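Local coordinates for protein 4'-phospho-dehydrooxetanocin synthase (Bacillus megaterium, PDB 5UL3) that catalyses the cobalamin-dependent radical S-adenosylmethionine ring contraction of dAMP to an oxetane aldehyde in oxetanocin A biosynthesis, at residues D314-R317 with P322-H325; C318-R323 with A542-L547; Q441-K444 with G449-S452; D477-G482 with R554-T559; G572-D575 with R580-T583. All coordinates share one frame; numbering follows the deposited sequence.

Contact 1. Residues D314-R317 with P322-H325. With SF4 (iron/sulfur cluster), chain B.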
# COMPACT_ATOMS: atom_id res chain seq x y z
N ASP A 314 5.51 -3.76 14.66
CA ASP A 314 6.16 -4.09 15.92
C ASP A 314 6.65 -5.53 15.95
O ASP A 314 7.53 -5.86 16.75
CB ASP A 314 5.23 -3.82 17.10
CG ASP A 314 3.84 -4.38 16.90
OD1 ASP A 314 3.71 -5.60 16.67
OD2 ASP A 314 2.88 -3.60 17.00
N TYR A 315 6.11 -6.39 15.07
CA TYR A 315 6.57 -7.78 15.00
C TYR A 315 7.88 -7.88 14.22
O TYR A 315 8.91 -8.26 14.78
CB TYR A 315 5.49 -8.66 14.36
CG TYR A 315 5.85 -10.12 14.33
CD1 TYR A 315 6.02 -10.85 15.51
CD2 TYR A 315 5.99 -10.79 13.12
CE1 TYR A 315 6.34 -12.21 15.47
CE2 TYR A 315 6.31 -12.17 13.08
CZ TYR A 315 6.48 -12.85 14.26
OH TYR A 315 6.80 -14.20 14.20
N SER A 316 7.83 -7.58 12.92
CA SER A 316 9.01 -7.37 12.08
C SER A 316 9.88 -8.62 11.94
O SER A 316 11.05 -8.53 11.57
CB SER A 316 9.86 -6.20 12.60
OG SER A 316 9.36 -4.94 12.17
N ARG A 317 9.33 -9.81 12.19
CA ARG A 317 10.11 -11.04 12.20
C ARG A 317 9.84 -11.98 11.05
O ARG A 317 10.50 -13.03 10.96
CB ARG A 317 9.88 -11.79 13.51
CG ARG A 317 10.53 -11.11 14.67
CD ARG A 317 10.14 -11.87 15.92
NE ARG A 317 10.86 -11.46 17.11
CZ ARG A 317 10.59 -10.38 17.84
NH1 ARG A 317 9.64 -9.52 17.47
NH2 ARG A 317 11.30 -10.15 18.93
N PRO A 322 11.42 -7.62 4.34
CA PRO A 322 12.58 -6.82 4.78
C PRO A 322 12.11 -5.62 5.60
O PRO A 322 11.11 -4.99 5.27
CB PRO A 322 13.25 -6.38 3.47
CG PRO A 322 12.11 -6.33 2.48
CD PRO A 322 11.14 -7.45 2.90
N ARG A 323 12.83 -5.33 6.69
CA ARG A 323 12.42 -4.27 7.60
C ARG A 323 13.28 -3.01 7.50
O ARG A 323 13.02 -2.04 8.21
CB ARG A 323 12.40 -4.79 9.04
CG ARG A 323 11.49 -6.04 9.23
CD ARG A 323 10.08 -5.83 8.62
NE ARG A 323 9.43 -4.62 9.13
CZ ARG A 323 8.44 -3.98 8.49
NH1 ARG A 323 7.90 -2.88 9.01
NH2 ARG A 323 8.02 -4.44 7.31
N ASP A 324 14.28 -2.97 6.60
CA ASP A 324 15.28 -1.90 6.65
C ASP A 324 14.70 -0.56 6.21
O ASP A 324 15.18 0.49 6.64
CB ASP A 324 16.48 -2.25 5.77
CG ASP A 324 17.23 -3.45 6.30
OD1 ASP A 324 16.77 -4.58 6.05
OD2 ASP A 324 18.24 -3.25 7.00
N HIS A 325 13.68 -0.58 5.36
CA HIS A 325 13.08 0.65 4.85
C HIS A 325 11.88 1.08 5.70
O HIS A 325 11.72 2.28 5.99
CB HIS A 325 12.68 0.44 3.39
CG HIS A 325 12.06 1.64 2.72
ND1 HIS A 325 12.73 2.83 2.52
CD2 HIS A 325 10.82 1.82 2.21
CE1 HIS A 325 11.93 3.69 1.93
NE2 HIS A 325 10.77 3.10 1.71
FE1 SF4 B . 5.38 -9.87 8.97
FE2 SF4 B . 3.37 -8.28 8.07
FE3 SF4 B . 6.03 -7.78 7.39
FE4 SF4 B . 5.17 -7.31 9.94
S1 SF4 B . 4.46 -6.23 8.03
S2 SF4 B . 7.11 -8.38 9.34
S3 SF4 B . 3.70 -9.06 10.22
S4 SF4 B . 4.74 -9.61 6.81

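Contact 2. Residues C318-R323 with A542-L547. With SF4 (iron/sulfur cluster), chain B; EDO (1,2-ethanediol), chain Y.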
# COMPACT_ATOMS: atom_id res chain seq x y z
N CYS A 318 8.87 -11.68 10.19
CA CYS A 318 8.60 -12.56 9.05
C CYS A 318 9.81 -12.58 8.13
O CYS A 318 10.37 -11.53 7.80
CB CYS A 318 7.34 -12.09 8.31
SG CYS A 318 5.93 -12.00 9.42
N THR A 319 10.25 -13.78 7.75
CA THR A 319 11.57 -13.88 7.14
C THR A 319 11.62 -13.38 5.72
O THR A 319 12.71 -13.12 5.21
CB THR A 319 12.06 -15.33 7.18
OG1 THR A 319 11.15 -16.14 6.42
CG2 THR A 319 12.10 -15.80 8.63
N PHE A 320 10.46 -13.25 5.06
CA PHE A 320 10.36 -12.76 3.70
C PHE A 320 10.10 -11.25 3.62
O PHE A 320 10.00 -10.70 2.53
CB PHE A 320 9.23 -13.50 2.96
CG PHE A 320 7.90 -13.38 3.66
CD1 PHE A 320 7.08 -12.27 3.45
CD2 PHE A 320 7.50 -14.34 4.59
CE1 PHE A 320 5.88 -12.13 4.11
CE2 PHE A 320 6.30 -14.21 5.26
CZ PHE A 320 5.48 -13.10 5.03
N CYS A 321 9.96 -10.58 4.76
CA CYS A 321 9.55 -9.18 4.79
C CYS A 321 10.72 -8.31 5.24
O CYS A 321 11.03 -8.26 6.44
CB CYS A 321 8.36 -9.03 5.74
SG CYS A 321 7.57 -7.37 5.81
N PRO A 322 11.42 -7.62 4.34
CA PRO A 322 12.58 -6.82 4.78
C PRO A 322 12.11 -5.62 5.60
O PRO A 322 11.11 -4.99 5.27
CB PRO A 322 13.25 -6.38 3.47
CG PRO A 322 12.11 -6.33 2.48
CD PRO A 322 11.14 -7.45 2.90
N ARG A 323 12.83 -5.33 6.69
CA ARG A 323 12.42 -4.27 7.60
C ARG A 323 13.28 -3.01 7.50
O ARG A 323 13.02 -2.04 8.21
CB ARG A 323 12.40 -4.79 9.04
CG ARG A 323 11.49 -6.04 9.23
CD ARG A 323 10.08 -5.83 8.62
NE ARG A 323 9.43 -4.62 9.13
CZ ARG A 323 8.44 -3.98 8.49
NH1 ARG A 323 7.90 -2.88 9.01
NH2 ARG A 323 8.02 -4.44 7.31
N ALA A 542 0.92 -19.31 -5.47
CA ALA A 542 2.01 -18.35 -5.47
C ALA A 542 3.31 -18.98 -4.99
O ALA A 542 3.31 -19.87 -4.13
CB ALA A 542 1.67 -17.15 -4.59
N SER A 543 4.43 -18.49 -5.52
CA SER A 543 5.76 -18.91 -5.11
C SER A 543 6.52 -17.76 -4.48
O SER A 543 6.33 -16.59 -4.84
CB SER A 543 6.57 -19.45 -6.29
OG SER A 543 6.01 -20.65 -6.77
N MET A 544 7.40 -18.11 -3.55
CA MET A 544 8.16 -17.12 -2.80
C MET A 544 9.03 -16.29 -3.73
O MET A 544 9.74 -16.82 -4.59
CB MET A 544 9.05 -17.82 -1.77
CG MET A 544 9.98 -16.88 -1.01
SD MET A 544 9.14 -15.76 0.12
CE MET A 544 8.54 -16.88 1.37
N GLU A 545 8.93 -14.97 -3.57
CA GLU A 545 9.82 -14.01 -4.20
C GLU A 545 10.69 -13.44 -3.10
O GLU A 545 10.18 -12.89 -2.11
CB GLU A 545 9.03 -12.91 -4.93
CG GLU A 545 8.35 -13.44 -6.19
CD GLU A 545 7.35 -12.45 -6.78
OE1 GLU A 545 7.30 -11.29 -6.31
OE2 GLU A 545 6.61 -12.85 -7.70
N ILE A 546 12.00 -13.62 -3.23
CA ILE A 546 12.93 -13.34 -2.14
C ILE A 546 13.47 -11.93 -2.33
O ILE A 546 14.23 -11.66 -3.26
CB ILE A 546 14.06 -14.38 -2.11
CG1 ILE A 546 13.45 -15.79 -2.03
CG2 ILE A 546 14.97 -14.13 -0.93
CD1 ILE A 546 14.47 -16.91 -2.02
N LEU A 547 13.06 -11.03 -1.44
CA LEU A 547 13.50 -9.65 -1.58
C LEU A 547 14.88 -9.47 -0.96
O LEU A 547 15.35 -10.30 -0.18
CB LEU A 547 12.50 -8.69 -0.92
CG LEU A 547 11.08 -8.60 -1.48
CD1 LEU A 547 10.30 -7.52 -0.76
CD2 LEU A 547 11.07 -8.35 -2.98
FE1 SF4 B . 5.38 -9.87 8.97
FE2 SF4 B . 3.37 -8.28 8.07
FE3 SF4 B . 6.03 -7.78 7.39
FE4 SF4 B . 5.17 -7.31 9.94
S1 SF4 B . 4.46 -6.23 8.03
S2 SF4 B . 7.11 -8.38 9.34
S3 SF4 B . 3.70 -9.06 10.22
S4 SF4 B . 4.74 -9.61 6.81
C1 EDO Y . 5.83 -12.87 -1.42
O1 EDO Y . 6.45 -13.68 -2.42
C2 EDO Y . 6.86 -12.47 -0.38
O2 EDO Y . 7.99 -11.87 -1.01
O HOH W 1 11.11 -11.90 0.35

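Contact 3. Residues Q441-K444 with G449-S452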
# COMPACT_ATOMS: atom_id res chain seq x y z
N GLN A 441 5.61 -26.30 9.68
CA GLN A 441 7.02 -26.16 9.32
C GLN A 441 7.24 -24.94 8.44
O GLN A 441 8.17 -24.16 8.66
CB GLN A 441 7.51 -27.42 8.59
CG GLN A 441 7.63 -28.64 9.46
CD GLN A 441 8.03 -29.87 8.66
OE1 GLN A 441 8.21 -29.81 7.44
NE2 GLN A 441 8.18 -31.00 9.35
N GLN A 442 6.40 -24.77 7.41
CA GLN A 442 6.58 -23.63 6.51
C GLN A 442 6.33 -22.31 7.22
O GLN A 442 7.06 -21.34 7.01
CB GLN A 442 5.67 -23.77 5.29
CG GLN A 442 5.94 -22.76 4.17
CD GLN A 442 4.97 -22.94 3.01
OE1 GLN A 442 3.78 -23.11 3.23
NE2 GLN A 442 5.49 -22.95 1.79
N LEU A 443 5.32 -22.27 8.10
CA LEU A 443 5.10 -21.06 8.90
C LEU A 443 6.34 -20.69 9.69
O LEU A 443 6.67 -19.51 9.84
CB LEU A 443 3.91 -21.26 9.83
CG LEU A 443 2.55 -21.15 9.13
CD1 LEU A 443 1.45 -21.71 10.03
CD2 LEU A 443 2.25 -19.68 8.76
N LYS A 444 7.06 -21.69 10.20
CA LYS A 444 8.28 -21.39 10.94
C LYS A 444 9.39 -20.89 10.01
O LYS A 444 10.13 -19.97 10.38
CB LYS A 444 8.71 -22.63 11.73
CG LYS A 444 9.81 -22.36 12.74
CD LYS A 444 10.11 -23.63 13.53
CE LYS A 444 11.59 -23.75 13.84
NZ LYS A 444 11.94 -25.15 14.21
N GLY A 449 5.41 -17.15 13.30
CA GLY A 449 5.09 -17.29 14.70
C GLY A 449 3.74 -17.93 15.00
O GLY A 449 3.37 -18.06 16.17
N THR A 450 3.01 -18.34 13.97
CA THR A 450 1.65 -18.86 14.09
C THR A 450 1.61 -20.35 13.80
O THR A 450 2.56 -20.95 13.27
CB THR A 450 0.72 -18.11 13.12
OG1 THR A 450 1.29 -18.18 11.81
CG2 THR A 450 0.57 -16.65 13.52
N THR A 451 0.47 -20.96 14.13
CA THR A 451 0.20 -22.33 13.72
C THR A 451 -0.93 -22.36 12.70
O THR A 451 -1.70 -21.41 12.57
CB THR A 451 -0.18 -23.23 14.91
OG1 THR A 451 -1.43 -22.81 15.44
CG2 THR A 451 0.88 -23.17 16.00
N SER A 452 -1.01 -23.50 12.01
CA SER A 452 -2.11 -23.74 11.08
C SER A 452 -3.47 -23.58 11.76
O SER A 452 -4.33 -22.84 11.27
CB SER A 452 -1.97 -25.14 10.48
OG SER A 452 -2.89 -25.32 9.43

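Contact 4. Residues D477-G482 with R554-T559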
# COMPACT_ATOMS: atom_id res chain seq x y z
N ASP A 477 8.04 -22.42 -1.52
CA ASP A 477 9.22 -21.65 -1.16
C ASP A 477 10.46 -22.50 -1.38
O ASP A 477 10.41 -23.73 -1.30
CB ASP A 477 9.18 -21.11 0.29
CG ASP A 477 9.35 -22.20 1.34
OD1 ASP A 477 8.47 -23.07 1.44
OD2 ASP A 477 10.34 -22.13 2.12
N GLN A 478 11.57 -21.82 -1.67
CA GLN A 478 12.74 -22.47 -2.26
C GLN A 478 13.43 -23.43 -1.30
O GLN A 478 14.10 -24.36 -1.76
CB GLN A 478 13.72 -21.41 -2.77
CG GLN A 478 13.25 -20.66 -4.03
CD GLN A 478 12.36 -19.45 -3.73
OE1 GLN A 478 11.92 -19.23 -2.60
NE2 GLN A 478 12.12 -18.65 -4.76
N LEU A 479 13.28 -23.24 0.01
CA LEU A 479 13.95 -24.12 0.95
C LEU A 479 13.11 -25.33 1.34
O LEU A 479 13.55 -26.13 2.17
CB LEU A 479 14.36 -23.34 2.21
CG LEU A 479 15.32 -22.18 1.91
CD1 LEU A 479 15.74 -21.43 3.17
CD2 LEU A 479 16.54 -22.71 1.17
N MET A 480 11.92 -25.49 0.76
CA MET A 480 11.05 -26.61 1.09
C MET A 480 11.64 -27.91 0.55
O MET A 480 12.01 -27.99 -0.63
CB MET A 480 9.65 -26.41 0.51
CG MET A 480 8.64 -27.49 0.93
SD MET A 480 7.10 -27.36 -0.01
CE MET A 480 6.51 -25.73 0.52
N LYS A 481 11.70 -28.92 1.40
CA LYS A 481 12.21 -30.24 1.04
C LYS A 481 11.07 -31.24 1.09
O LYS A 481 10.41 -31.39 2.13
CB LYS A 481 13.34 -30.65 1.98
CG LYS A 481 14.62 -29.86 1.77
CD LYS A 481 15.79 -30.41 2.58
CE LYS A 481 17.07 -29.69 2.21
NZ LYS A 481 18.23 -30.16 3.02
N GLY A 482 10.85 -31.93 -0.02
CA GLY A 482 9.80 -32.92 -0.11
C GLY A 482 8.44 -32.28 -0.31
O GLY A 482 8.30 -31.06 -0.38
N ARG A 554 19.13 -14.62 3.52
CA ARG A 554 20.31 -15.10 4.24
C ARG A 554 20.19 -16.58 4.59
O ARG A 554 21.21 -17.28 4.60
CB ARG A 554 20.53 -14.25 5.49
CG ARG A 554 20.73 -12.78 5.15
CD ARG A 554 21.24 -11.96 6.33
NE ARG A 554 20.26 -11.84 7.41
CZ ARG A 554 19.30 -10.92 7.45
NH1 ARG A 554 19.16 -10.03 6.47
NH2 ARG A 554 18.47 -10.89 8.49
N MET A 555 18.98 -17.07 4.85
CA MET A 555 18.78 -18.51 5.01
C MET A 555 19.15 -19.26 3.74
O MET A 555 19.75 -20.34 3.79
CB MET A 555 17.33 -18.81 5.39
CG MET A 555 16.92 -18.28 6.75
SD MET A 555 15.12 -18.08 6.94
CE MET A 555 14.51 -19.72 6.59
N VAL A 556 18.80 -18.70 2.59
CA VAL A 556 19.15 -19.33 1.32
C VAL A 556 20.65 -19.29 1.11
O VAL A 556 21.27 -20.30 0.73
CB VAL A 556 18.41 -18.63 0.16
CG1 VAL A 556 19.03 -19.01 -1.19
CG2 VAL A 556 16.94 -19.00 0.20
N GLN A 557 21.27 -18.14 1.37
CA GLN A 557 22.72 -18.04 1.26
C GLN A 557 23.42 -19.02 2.20
O GLN A 557 24.46 -19.59 1.85
CB GLN A 557 23.16 -16.59 1.52
CG GLN A 557 22.89 -15.66 0.34
CD GLN A 557 22.84 -14.19 0.74
OE1 GLN A 557 22.79 -13.85 1.92
NE2 GLN A 557 22.84 -13.31 -0.26
N LEU A 558 22.85 -19.25 3.39
CA LEU A 558 23.44 -20.20 4.32
C LEU A 558 23.26 -21.63 3.86
O LEU A 558 24.14 -22.48 4.10
CB LEU A 558 22.84 -19.99 5.71
CG LEU A 558 23.45 -20.70 6.92
CD1 LEU A 558 23.44 -19.75 8.11
CD2 LEU A 558 22.70 -21.99 7.25
N THR A 559 22.14 -21.94 3.20
CA THR A 559 21.95 -23.26 2.62
C THR A 559 22.87 -23.49 1.42
O THR A 559 23.32 -24.62 1.19
CB THR A 559 20.48 -23.45 2.22
OG1 THR A 559 19.65 -23.20 3.36
CG2 THR A 559 20.22 -24.86 1.72

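Contact 5. Residues G572-D575 with R580-T583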
# COMPACT_ATOMS: atom_id res chain seq x y z
N GLY A 572 24.45 -14.60 -7.89
CA GLY A 572 24.17 -14.13 -6.55
C GLY A 572 23.71 -12.69 -6.45
O GLY A 572 23.41 -12.23 -5.34
N LYS A 573 23.63 -11.97 -7.57
CA LYS A 573 23.33 -10.54 -7.51
C LYS A 573 21.82 -10.31 -7.57
O LYS A 573 21.11 -11.01 -8.30
CB LYS A 573 24.02 -9.80 -8.65
CG LYS A 573 25.56 -9.77 -8.55
CD LYS A 573 26.20 -9.29 -9.85
CE LYS A 573 25.57 -8.00 -10.35
NZ LYS A 573 26.22 -7.47 -11.58
N PRO A 574 21.31 -9.34 -6.82
CA PRO A 574 19.87 -9.06 -6.87
C PRO A 574 19.51 -8.20 -8.07
O PRO A 574 20.37 -7.62 -8.73
CB PRO A 574 19.63 -8.30 -5.56
CG PRO A 574 20.90 -7.56 -5.34
CD PRO A 574 22.01 -8.48 -5.86
N ASP A 575 18.22 -8.16 -8.36
CA ASP A 575 17.69 -7.24 -9.36
C ASP A 575 17.45 -5.88 -8.70
O ASP A 575 16.74 -5.79 -7.69
CB ASP A 575 16.39 -7.78 -9.96
CG ASP A 575 15.81 -6.85 -11.02
OD1 ASP A 575 16.52 -5.95 -11.50
OD2 ASP A 575 14.62 -7.03 -11.37
N ARG A 580 14.91 -7.65 -5.66
CA ARG A 580 14.74 -9.05 -5.27
C ARG A 580 15.74 -9.93 -6.01
O ARG A 580 16.26 -9.58 -7.07
CB ARG A 580 13.32 -9.55 -5.55
CG ARG A 580 12.99 -9.75 -7.02
CD ARG A 580 11.49 -10.01 -7.18
NE ARG A 580 11.09 -10.16 -8.58
CZ ARG A 580 9.84 -10.03 -9.02
NH1 ARG A 580 8.87 -9.72 -8.17
NH2 ARG A 580 9.57 -10.19 -10.30
N TYR A 581 15.97 -11.10 -5.43
CA TYR A 581 16.81 -12.12 -6.02
C TYR A 581 15.97 -13.04 -6.89
O TYR A 581 14.76 -13.17 -6.71
CB TYR A 581 17.49 -12.95 -4.93
CG TYR A 581 18.43 -12.20 -4.02
CD1 TYR A 581 19.75 -11.97 -4.38
CD2 TYR A 581 18.00 -11.76 -2.77
CE1 TYR A 581 20.62 -11.30 -3.55
CE2 TYR A 581 18.87 -11.08 -1.92
CZ TYR A 581 20.18 -10.86 -2.32
OH TYR A 581 21.05 -10.19 -1.48
N ALA A 582 16.63 -13.66 -7.87
CA ALA A 582 16.06 -14.76 -8.63
C ALA A 582 16.70 -16.04 -8.09
O ALA A 582 17.93 -16.18 -8.13
CB ALA A 582 16.31 -14.58 -10.12
N THR A 583 15.88 -16.95 -7.56
CA THR A 583 16.36 -18.05 -6.73
C THR A 583 15.74 -19.37 -7.18
O THR A 583 14.52 -19.45 -7.38
CB THR A 583 16.01 -17.81 -5.25
OG1 THR A 583 16.35 -16.46 -4.89
CG2 THR A 583 16.77 -18.79 -4.34
O HOH W 2 19.48 -13.06 -8.32

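Contact 1. Residues D314-R317 with P322-H325
S316 and R323 meet inside the cysteine loop of the radical SAM domain, the C-X4-C-X2-C segment that follows strand 305-311 and carries the [4Fe-4S] cluster. The tight part is confined to these two side chains. The R323 chain bends at chi2 (-50°) and again at chi3 (-54°), curling its aliphatic length round S316: CG of R323 lies 3.4 Å from S316 O, and its CD is 3.7 Å from S316 OG. Beyond CD, NE of R323 donates a hydrogen bond to S316 OG at 3.1 Å, but the N-H...O angle of 131° marks it as weak. Each group has a stronger partner beyond the pair. S316 OG is also bonded to C313 O, and the R323 guanidinium forms a salt bridge with E363, a cobalamin-binding residue. The same bend presents R323 NH2 to the cluster, 3.9 Å from iron FE3, while CA of S316 approaches cluster sulfur S2 at 3.5 Å. A cation so near the cluster would probably help to balance its negative charge.

The other side is looser. R317 is exposed, with CB directed away from 322-325, and the pair buries a modest 105 Å² in all. R317 CB instead rests over one face of the Y315 ring, 3.6 Å above its plane and offset toward the rim. Its NH1 forms a salt bridge with a MES molecule, probably from the crystallisation liquor, and also makes a weak, bent bond of 3.1 Å from R317 NH1 to Y315 O.

Contact 2. Residues C318-R323 with A542-L547
F320 meets M544 beside the iron-sulfur cluster, and its ring is packed by groups of several kinds. One face takes C318 CB, 3.8 Å above the plane and offset toward the rim. Cluster sulfur S4, the M544 methyl CE and C2 of a bound ethanediol all approach the ring obliquely. The Met-aromatic contact is likewise oblique: M544 SD sits 5.5 Å from the ring centroid, 54° off the normal, and touches F320 CB more closely, at 3.6 Å. With chi1 at 57°, F320 CG stands between the backbone N and the carbonyl carbon, which sends the ring away from 542-547 and up to the cluster.

A second apolar patch lies further along, where CD1 of L547 meets CD of P322 at 3.8 Å; P322 also touches cobalamin. The loop itself turns tightly, a type I turn from C318 to C321 bringing both sulfurs inward, C318 SG onto iron FE1 and C321 SG onto iron FE3, each at 2.2 Å.

No direct hydrogen bond joins the segments. One water does so instead, donating to F320 O (2.7 Å) and to E545 O (2.8 Å) while accepting from L547 N. The ethanediol takes the N-H of E545 on its O1 and donates from O2 to E545 O. Probably from the crystallisation liquor, it sits next to this S-adenosylmethionine-binding residue and may mark part of that pocket. The loop carrying the cluster cysteines is thus joined to 544-547 by F320-M544 and P322-L547 packing and by a water held at three backbone atoms.

Contact 3. Residues Q441-K444 with G449-S452
L443, on helix 440-445, sets its two methyl groups against T450 and the chain that follows it. Its chi1 of -77° places CG opposite the carbonyl carbon, and with chi2 near 166° the branches divide the work. CD2 reaches the hydroxyl OG1 of T450 at 3.5 Å, whereas CD1 lies on the backbone, 3.5 Å from T450 O and 3.6 Å from S452 N. The two side chains stand roughly perpendicular. In T450, chi1 of 53° sets OG1 between the backbone N and the carbonyl carbon; this turns the hydroxyl, and not the CG2 methyl, to the leucine.

The connection runs from one helix to the next in the partial barrel domain. T451 is the N-cap of helix 452-464, its OG1 accepting from Q454 N, and its CB points away from L443. N440 OD1 accepts from the S452 N-H, and S452 OG is bonded to G438 O, which ties the new helix start to the chain around helix 440-445.

No hydrogen bond crosses between 441-444 and 449-452 themselves. A branched apolar side chain therefore packs by van der Waals contact on the T450-S452 backbone, while the polar groups at the helix start are met by residues outside the pair.

Contact 4. Residues D477-G482 with R554-T559
L479 projects from a type I turn onto one side of helix 551-563, joining the loop that leaves strand 470-473, at the end of the partial TIM barrel sheet, to a helix later in the chain. Its methyl groups separate the helix positions: CD1 lies 3.8 Å from M555 CB and 4.0 Å from the M555 methyl CE, whereas CD2 sits 3.9 Å from V556 CG2 and 3.8 Å from T559 OG1. M555 and T559 are one helical turn apart, so the leucine end rests between them, the T559 and L479 side chains running antiparallel alongside each other. M555 can offer its methyl because its chain bends at chi3 (56°).

Behind this shell, the D477-M480 turn is closed by M480 N donating to D477 O at 3.1 Å. Y552, about one turn before V556 on the same helix, holds the turn, its hydroxyl bonding both D477 OD2 and L479 N. A salt bridge from K481 to E563 adds a tie to the helix end.

T559 is itself positioned by the helix. M555 O accepts from two donors on opposite faces of its carbonyl plane, T559 N and T559 OG1, the hydroxyl bond being 2.9 Å long and tilted 30° from that plane.

Contact 5. Residues G572-D575 with R580-T583
D575 and R580 join by one strong backbone bond: D575 N donates to R580 O at 2.7 Å, nearly straight at 168°. The return bond, from R580 N to D575 O, is weak, with a length of 3.3 Å and an angle of 140°. Two residues further along, a water links K573 O and A582 N, probably donating to K573 O at 2.6 Å and accepting the A582 N-H at 2.9 Å.

Side-chain charges find partners outside this pairing. D575 OD1 accepts from N577 N, an Asx turn within the connecting loop. The R580 guanidinium makes a salt bridge with E545, an S-adenosylmethionine-binding residue, and its NE stays 5.5 Å from D575 OD2, so the two opposite charges are not in contact.

Y581 carries the apolar part. P574 CB lies over one face of its ring, 4.0 Å from the centroid and 23° off the normal, a CH-pi contact between side chains that run side by side. G572 O comes to the ring edge, 3.4 Å from Y581 CE1 and near the ring plane.

This surface loop and the start of strand 580-581 follow helix 551-563, whose S553 and Q557 touch the Y581 side chain, and strand 580-581 pairs antiparallel with strand 546-547 through a backbone bond between Y581 and I546.

In the fold
Contacts 1 and 2 share P322 and R323 in the cysteine loop, both touch the [4Fe-4S] cluster, and have centres 11 Å apart. Contact 3 comes next along the chain, 15 Å from contact 2, at the junction of helices 440-445 and 452-464; Q442 links it to D477 of contact 4. Contacts 2 and 4 alternate in sequence, with centres 12 Å apart, and meet through a hydrogen bond from Q478 NE2 to M544 O. Contact 5 closes the series: strand 580-581 lies beside strand 546-547 of contact 2, and R580 bridges to E545. Segment 542-547 thus packs on the cluster loop, with contacts 4 and 5 around it, and places E545 against the cobalamin.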